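PDB 3KK7: putative cell invasion protein with MAC/Perforin domain, which is of unknown function but carries a membrane-attack complex/perforin (MACPF) domain and, like other members of that family, may act on membranes. Local coordinates for residues E63-I68 against F137-T142; E165-L171 against H333-Q339; Y197-E203 against Y368-L372. The contacts are given in a common frame with arbitrary orientation. Where two conformers were deposited one is given. Numbering follows the deposited sequence.

Contact 1 of 3, residues E63-I68 against F137-T142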
# COMPACT_ATOMS: atom_id res chain seq x y z
N GLU A 63 8.37 -4.07 1.50
CA GLU A 63 9.65 -3.35 1.53
C GLU A 63 10.42 -3.53 2.81
O GLU A 63 11.63 -3.67 2.80
CB GLU A 63 9.43 -1.85 1.34
CG GLU A 63 10.72 -1.04 1.10
CD GLU A 63 10.44 0.41 0.69
OE1 GLU A 63 9.38 0.97 1.00
OE2 GLU A 63 11.30 1.01 0.03
N ASN A 64 9.73 -3.48 3.94
CA ASN A 64 10.38 -3.55 5.23
C ASN A 64 10.16 -4.87 5.94
O ASN A 64 10.21 -4.93 7.15
CB ASN A 64 9.85 -2.41 6.11
CG ASN A 64 10.24 -1.02 5.57
OD1 ASN A 64 9.52 -0.04 5.80
ND2 ASN A 64 11.38 -0.94 4.87
N GLY A 65 9.88 -5.93 5.21
CA GLY A 65 9.64 -7.23 5.84
C GLY A 65 10.85 -8.12 5.68
O GLY A 65 11.92 -7.68 5.32
N THR A 66 10.64 -9.40 5.93
CA THR A 66 11.69 -10.39 5.78
C THR A 66 12.02 -10.74 4.30
O THR A 66 13.07 -11.30 4.02
CB THR A 66 11.28 -11.67 6.46
OG1 THR A 66 10.19 -12.28 5.72
CG2 THR A 66 10.90 -11.39 7.93
N SER A 67 11.08 -10.42 3.40
CA SER A 67 11.18 -10.68 1.95
C SER A 67 10.85 -12.13 1.59
O SER A 67 10.95 -12.52 0.44
CB SER A 67 12.54 -10.29 1.36
OG SER A 67 13.46 -11.35 1.44
N ILE A 68 10.44 -12.93 2.58
CA ILE A 68 9.92 -14.25 2.33
C ILE A 68 8.42 -14.07 2.14
O ILE A 68 7.71 -13.62 3.04
CB ILE A 68 10.21 -15.22 3.45
CG1 ILE A 68 11.70 -15.25 3.78
CG2 ILE A 68 9.75 -16.61 3.04
CD1 ILE A 68 12.60 -15.80 2.67
N PHE A 137 14.17 -4.71 -3.62
CA PHE A 137 15.06 -4.04 -2.69
C PHE A 137 15.15 -4.81 -1.36
O PHE A 137 16.23 -5.02 -0.85
CB PHE A 137 14.59 -2.60 -2.43
CG PHE A 137 15.41 -1.87 -1.36
CD1 PHE A 137 16.62 -1.25 -1.68
CD2 PHE A 137 14.98 -1.83 -0.04
CE1 PHE A 137 17.37 -0.62 -0.73
CE2 PHE A 137 15.73 -1.19 0.94
CZ PHE A 137 16.93 -0.58 0.59
N GLY A 138 14.01 -5.23 -0.84
CA GLY A 138 13.95 -5.97 0.41
C GLY A 138 14.65 -7.30 0.33
O GLY A 138 15.31 -7.72 1.27
N ARG A 139 14.54 -7.98 -0.80
CA ARG A 139 15.21 -9.25 -0.90
C ARG A 139 16.71 -9.01 -0.85
O ARG A 139 17.40 -9.65 -0.06
CB ARG A 139 14.77 -10.06 -2.14
CG ARG A 139 15.59 -11.32 -2.46
CD ARG A 139 15.62 -12.29 -1.30
NE ARG A 139 14.29 -12.80 -0.94
CZ ARG A 139 13.72 -13.87 -1.47
NH1 ARG A 139 14.31 -14.57 -2.45
NH2 ARG A 139 12.52 -14.24 -1.04
N GLN A 140 17.20 -8.05 -1.65
CA GLN A 140 18.63 -7.76 -1.68
C GLN A 140 19.13 -7.34 -0.31
O GLN A 140 20.21 -7.70 0.08
CB GLN A 140 18.98 -6.66 -2.69
CG GLN A 140 20.51 -6.41 -2.76
CD GLN A 140 20.95 -5.49 -3.87
OE1 GLN A 140 20.14 -4.83 -4.52
NE2 GLN A 140 22.24 -5.43 -4.09
N LYS A 141 18.35 -6.54 0.39
CA LYS A 141 18.71 -6.08 1.72
C LYS A 141 18.89 -7.28 2.67
O LYS A 141 19.87 -7.37 3.41
CB LYS A 141 17.65 -5.07 2.22
CG LYS A 141 17.82 -4.62 3.66
CD LYS A 141 16.88 -3.44 4.01
CE LYS A 141 17.00 -3.03 5.48
NZ LYS A 141 16.52 -4.09 6.44
N THR A 142 17.96 -8.23 2.60
CA THR A 142 18.04 -9.44 3.38
C THR A 142 19.24 -10.27 2.99
O THR A 142 19.97 -10.75 3.88
CB THR A 142 16.75 -10.32 3.21
OG1 THR A 142 15.61 -9.54 3.55
CG2 THR A 142 16.80 -11.56 4.09
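Within the MACPF domain, the loop that follows strand 58-60 lies along one side of helix 133-146, and an ST turn shapes it at Thr66-Ile68. Glu63 begins the contact: its CG is 4.5 Å from Phe137 CD2, while its carbonyl O lies 4.0 Å from Gly138 CA. At Thr66 the loop turns, OG1 accepting from Ile68 N (3.2 Å) to close the ST turn and also bonding to Asp71; Thr66 O sits 3.1 Å from Thr142 OG1. Ser67, with phi near +80°, directs its CB at the helix. Its OG donates to Thr66 O (2.6 Å) and accepts from Arg139 NE (2.9 Å), and its O accepts from Arg139 NH2 (2.8 Å), so the guanidinium holds both the side chain and the backbone of one residue. Arg139 is held in turn by a salt bridge to Glu161 on strand 157-173. Ile68 touches the same guanidinium obliquely, CD1 lying 4.0 Å from Arg139 NH2.

Contact 2 of 3, residues E165-L171 against H333-Q339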
# COMPACT_ATOMS: atom_id res chain seq x y z
N GLU A 165 7.02 -26.84 2.43
CA GLU A 165 5.77 -26.48 3.09
C GLU A 165 4.88 -27.68 3.38
O GLU A 165 4.60 -28.50 2.48
CB GLU A 165 4.97 -25.50 2.21
CG GLU A 165 5.75 -24.29 1.86
CD GLU A 165 4.98 -23.22 1.12
OE1 GLU A 165 4.00 -23.51 0.38
OE2 GLU A 165 5.40 -22.07 1.27
N VAL A 166 4.44 -27.79 4.62
CA VAL A 166 3.37 -28.71 4.92
C VAL A 166 2.11 -27.85 5.02
O VAL A 166 2.01 -26.96 5.88
CB VAL A 166 3.64 -29.51 6.15
CG1 VAL A 166 2.47 -30.49 6.38
CG2 VAL A 166 4.94 -30.23 5.97
N VAL A 167 1.20 -28.05 4.09
CA VAL A 167 0.06 -27.17 3.97
C VAL A 167 -1.13 -27.88 4.58
O VAL A 167 -1.42 -29.05 4.29
CB VAL A 167 -0.19 -26.74 2.51
CG1 VAL A 167 -1.44 -25.90 2.41
CG2 VAL A 167 1.03 -25.97 2.00
N ASN A 168 -1.79 -27.15 5.46
CA ASN A 168 -2.89 -27.72 6.19
C ASN A 168 -4.20 -26.97 6.02
O ASN A 168 -5.27 -27.55 6.16
CB ASN A 168 -2.53 -27.81 7.64
CG ASN A 168 -3.28 -28.87 8.35
OD1 ASN A 168 -3.07 -30.07 8.08
ND2 ASN A 168 -4.17 -28.47 9.26
N GLY A 169 -4.12 -25.69 5.70
CA GLY A 169 -5.30 -24.90 5.53
C GLY A 169 -5.15 -23.75 4.57
O GLY A 169 -4.09 -23.49 4.00
N MSE A 170 -6.25 -23.02 4.47
CA MSE A 170 -6.45 -22.03 3.45
C MSE A 170 -7.51 -21.07 4.00
O MSE A 170 -8.57 -21.52 4.44
CB MSE A 170 -6.96 -22.79 2.24
CG MSE A 170 -7.15 -22.02 1.03
SE MSE A 170 -7.52 -23.24 -0.48
CE MSE A 170 -7.60 -21.78 -1.82
N LEU A 171 -7.22 -19.77 4.02
CA LEU A 171 -8.18 -18.79 4.52
C LEU A 171 -8.40 -17.73 3.51
O LEU A 171 -7.43 -17.25 2.94
CB LEU A 171 -7.71 -18.10 5.80
CG LEU A 171 -7.99 -18.81 7.10
CD1 LEU A 171 -7.04 -20.00 7.25
CD2 LEU A 171 -7.79 -17.81 8.24
N HIS A 333 0.61 -24.38 13.85
CA HIS A 333 0.60 -23.88 12.49
C HIS A 333 0.52 -22.35 12.45
O HIS A 333 0.11 -21.71 13.42
CB HIS A 333 -0.54 -24.54 11.72
CG HIS A 333 -0.32 -25.99 11.50
ND1 HIS A 333 -1.09 -26.75 10.65
CD2 HIS A 333 0.63 -26.84 11.99
CE1 HIS A 333 -0.65 -27.99 10.65
NE2 HIS A 333 0.39 -28.08 11.45
N THR A 334 0.95 -21.75 11.35
CA THR A 334 0.88 -20.30 11.22
C THR A 334 0.71 -19.98 9.74
O THR A 334 0.57 -20.89 8.94
CB THR A 334 2.12 -19.62 11.82
OG1 THR A 334 1.90 -18.21 11.89
CG2 THR A 334 3.38 -19.90 11.00
N MSE A 335 0.70 -18.71 9.39
CA MSE A 335 0.65 -18.32 7.98
C MSE A 335 1.99 -18.64 7.31
O MSE A 335 3.02 -18.19 7.79
CB MSE A 335 0.35 -16.83 7.84
CG MSE A 335 0.38 -16.32 6.39
SE MSE A 335 -0.19 -14.48 6.35
CE MSE A 335 1.46 -13.57 5.86
N ILE A 336 1.98 -19.40 6.21
CA ILE A 336 3.20 -19.85 5.57
C ILE A 336 3.42 -19.47 4.09
O ILE A 336 4.54 -19.61 3.58
CB ILE A 336 3.36 -21.35 5.71
CG1 ILE A 336 2.20 -22.08 5.03
CG2 ILE A 336 3.45 -21.71 7.16
CD1 ILE A 336 2.47 -23.57 4.80
N ASP A 337 2.38 -18.99 3.39
CA ASP A 337 2.52 -18.61 1.97
C ASP A 337 1.24 -17.91 1.56
O ASP A 337 0.27 -17.92 2.32
CB ASP A 337 2.75 -19.82 1.05
CG ASP A 337 3.70 -19.53 -0.13
OD1 ASP A 337 3.69 -18.38 -0.62
OD2 ASP A 337 4.45 -20.46 -0.57
N LEU A 338 1.24 -17.32 0.38
CA LEU A 338 0.11 -16.53 -0.10
C LEU A 338 -0.57 -17.22 -1.29
O LEU A 338 0.07 -17.89 -2.09
CB LEU A 338 0.58 -15.14 -0.52
CG LEU A 338 1.19 -14.26 0.58
CD1 LEU A 338 1.87 -13.04 -0.01
CD2 LEU A 338 0.13 -13.82 1.60
N GLN A 339 -1.89 -17.06 -1.37
CA GLN A 339 -2.67 -17.50 -2.51
C GLN A 339 -2.47 -16.50 -3.62
O GLN A 339 -2.19 -15.34 -3.37
CB GLN A 339 -4.16 -17.50 -2.17
CG GLN A 339 -4.55 -18.54 -1.17
CD GLN A 339 -6.05 -18.53 -0.90
OE1 GLN A 339 -6.87 -18.32 -1.82
NE2 GLN A 339 -6.43 -18.80 0.36
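Polar groups meet at one end of this buried crossing. Glu165 OE2 comes within 2.6 Å of Asp337 OD2, a very short distance between two carboxylates. Asp337 forms a salt bridge with Lys104 of strand 93-108; Arg221 donates to Ile336 O and makes long, weak ion pairs with the two acids. Asp337 OD1 also accepts from Leu338 N at 2.9 Å. Apolar contact comes from Ile336, whose CD1 lies 3.6 Å from Val166 O and 4.0 Å from Val167 CG2; the aliphatic base of Glu165 adds to it, with CB 4.1 Å from Ile336 CD1. Both strands belong to the strongly curved antiparallel sheet of the MACPF domain and both pair with strand 211-218. They are not paired with each other in the sheet: the segment axes cross at 106° with a closest approach of 8.5 Å, so side chains fill the gap. A classic beta bulge, in which Asn168 and Gly169 both face Thr218, interrupts the regular pairing of strand 157-173 here. At the bulge, Asn168 CB meets the edge of the His333 ring, 3.5 Å from ND1, while His333 NE2 donates to Leu327 O. Further along, the Gln339 amide lies against selenomethionine Met170, NE2 to CG being 3.4 Å, and it is held by Asn172 through OE1 and by Tyr216 O through NE2.

Contact 3 of 3, residues Y197-E203 against Y368-L372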
# COMPACT_ATOMS: atom_id res chain seq x y z
N TYR A 197 -6.24 9.28 8.93
CA TYR A 197 -6.47 10.71 9.10
C TYR A 197 -5.44 11.48 9.92
O TYR A 197 -5.43 12.69 9.85
CB TYR A 197 -7.88 10.98 9.67
CG TYR A 197 -8.93 10.85 8.62
CD1 TYR A 197 -9.16 11.88 7.72
CD2 TYR A 197 -9.66 9.67 8.47
CE1 TYR A 197 -10.08 11.75 6.71
CE2 TYR A 197 -10.60 9.54 7.47
CZ TYR A 197 -10.81 10.58 6.59
OH TYR A 197 -11.74 10.48 5.58
N ASN A 198 -4.58 10.81 10.68
CA ASN A 198 -3.67 11.55 11.56
C ASN A 198 -2.20 11.46 11.21
O ASN A 198 -1.37 12.03 11.90
CB ASN A 198 -3.89 11.15 13.02
CG ASN A 198 -5.28 11.52 13.50
OD1 ASN A 198 -5.80 12.59 13.18
ND2 ASN A 198 -5.88 10.63 14.27
N SER A 199 -1.88 10.77 10.13
CA SER A 199 -0.53 10.71 9.62
C SER A 199 -0.65 10.78 8.09
O SER A 199 -1.77 10.82 7.55
CB SER A 199 0.19 9.44 10.11
OG SER A 199 -0.35 8.26 9.54
N SER A 200 0.49 10.84 7.42
CA SER A 200 0.51 10.92 5.98
C SER A 200 0.44 9.51 5.45
O SER A 200 0.77 8.56 6.15
CB SER A 200 1.80 11.58 5.48
OG SER A 200 2.94 10.80 5.79
N MSE A 201 0.01 9.36 4.22
CA MSE A 201 0.00 8.05 3.60
C MSE A 201 1.40 7.40 3.67
O MSE A 201 1.53 6.16 3.88
CB MSE A 201 -0.50 8.18 2.16
CG MSE A 201 -0.57 6.86 1.37
SE MSE A 201 -1.74 5.54 2.21
CE MSE A 201 -3.37 6.64 2.24
N VAL A 202 2.44 8.21 3.47
CA VAL A 202 3.81 7.74 3.57
C VAL A 202 4.03 7.07 4.93
O VAL A 202 4.54 5.94 4.99
CB VAL A 202 4.85 8.88 3.34
CG1 VAL A 202 6.23 8.52 3.95
CG2 VAL A 202 4.96 9.23 1.83
N GLU A 203 3.64 7.76 6.00
CA GLU A 203 3.80 7.28 7.38
C GLU A 203 2.96 6.01 7.65
O GLU A 203 3.43 5.06 8.28
CB GLU A 203 3.46 8.40 8.37
CG GLU A 203 4.65 9.36 8.68
CD GLU A 203 4.25 10.75 9.21
OE1 GLU A 203 3.05 11.02 9.43
OE2 GLU A 203 5.17 11.60 9.38
N TYR A 368 5.42 11.54 -3.06
CA TYR A 368 5.91 11.22 -1.73
C TYR A 368 5.90 12.50 -0.90
O TYR A 368 6.73 13.37 -1.10
CB TYR A 368 7.31 10.62 -1.84
CG TYR A 368 7.89 10.13 -0.56
CD1 TYR A 368 7.98 8.77 -0.28
CD2 TYR A 368 8.41 11.01 0.37
CE1 TYR A 368 8.55 8.30 0.95
CE2 TYR A 368 8.97 10.56 1.56
CZ TYR A 368 9.03 9.22 1.86
OH TYR A 368 9.58 8.84 3.06
N GLN A 369 4.93 12.62 -0.00
CA GLN A 369 4.90 13.68 0.98
C GLN A 369 5.23 13.03 2.32
O GLN A 369 4.44 12.20 2.81
CB GLN A 369 3.54 14.35 1.00
CG GLN A 369 3.47 15.43 2.08
CD GLN A 369 2.40 16.46 1.87
OE1 GLN A 369 2.41 17.18 0.87
NE2 GLN A 369 1.49 16.57 2.83
N GLU A 370 6.39 13.38 2.91
CA GLU A 370 6.84 12.75 4.16
C GLU A 370 5.75 12.89 5.25
O GLU A 370 5.40 11.90 5.91
CB GLU A 370 8.21 13.30 4.63
CG GLU A 370 9.38 13.36 3.58
CD GLU A 370 10.56 12.35 3.81
OE1 GLU A 370 10.34 11.16 4.11
OE2 GLU A 370 11.72 12.76 3.66
N SER A 371 5.20 14.09 5.40
CA SER A 371 4.22 14.35 6.47
C SER A 371 3.17 15.39 6.15
O SER A 371 3.35 16.21 5.26
CB SER A 371 4.97 14.80 7.72
OG SER A 371 5.98 15.70 7.34
N LEU A 372 2.09 15.37 6.93
CA LEU A 372 0.97 16.25 6.70
C LEU A 372 1.43 17.70 6.83
O LEU A 372 2.39 17.96 7.54
CB LEU A 372 -0.21 15.89 7.62
CG LEU A 372 -0.78 14.47 7.45
CD1 LEU A 372 -1.98 14.28 8.31
CD2 LEU A 372 -1.15 14.09 5.98
O HOH W 1 2.12 10.93 2.08
O HOH W 2 2.25 13.75 9.13
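Ser200 sits at the N-cap of helix 201-208 with chi1 at +65° (p), a rotamer that lets one hydroxyl serve both partners: OG accepts from Glu203 N (3.1 Å) and donates to Glu370 O (2.7 Å). Glu203, m at chi1 and t at chi2, returns OE1 to Ser200 N (3.3 Å), completing a capping box. The same OE1 accepts from a water that in turn accepts a hydrogen bond from Leu372 N, and a second water links Val202 N to Gln369 O. Val202, with chi1 t, places CG2 over the face of the Tyr368 ring in a CH-pi contact, 3.7 Å from the centroid. Tyr368 OH donates to Glu370 OE1 (2.7 Å). Leu372 (m, t) brings CD1 to 3.5 Å from Ser199 O and CD2 to 3.6 Å from Ser200 CA. The contact thus fastens the link leading into strand 376-386 onto the junction of helices 190-198 and 201-208; Met201 and Val202 also touch helix 353-363, and Tyr197 reaches strand 499-504.

In the fold
All six segments belong to the MACPF part of the chain. Contact 1 closes before the others open, whereas contacts 2 and 3 interleave along the chain, in the order 165-171, 197-203, 333-339, 368-372. Centres of contacts 1 and 2 are about 20 Å apart, those of 1 and 3 about 23 Å, and those of 2 and 3 about 34 Å. Helix 133-146 of contact 1 comes between strands 93-108 and 157-173 along the chain, and the latter carries contact 2. In MACPF relatives, helices at such a position unfurl into membrane hairpins; whether this occurs here is unknown. Contact 3 lies toward the C-terminal part, where the chain passes into strand 376-386 of another sheet.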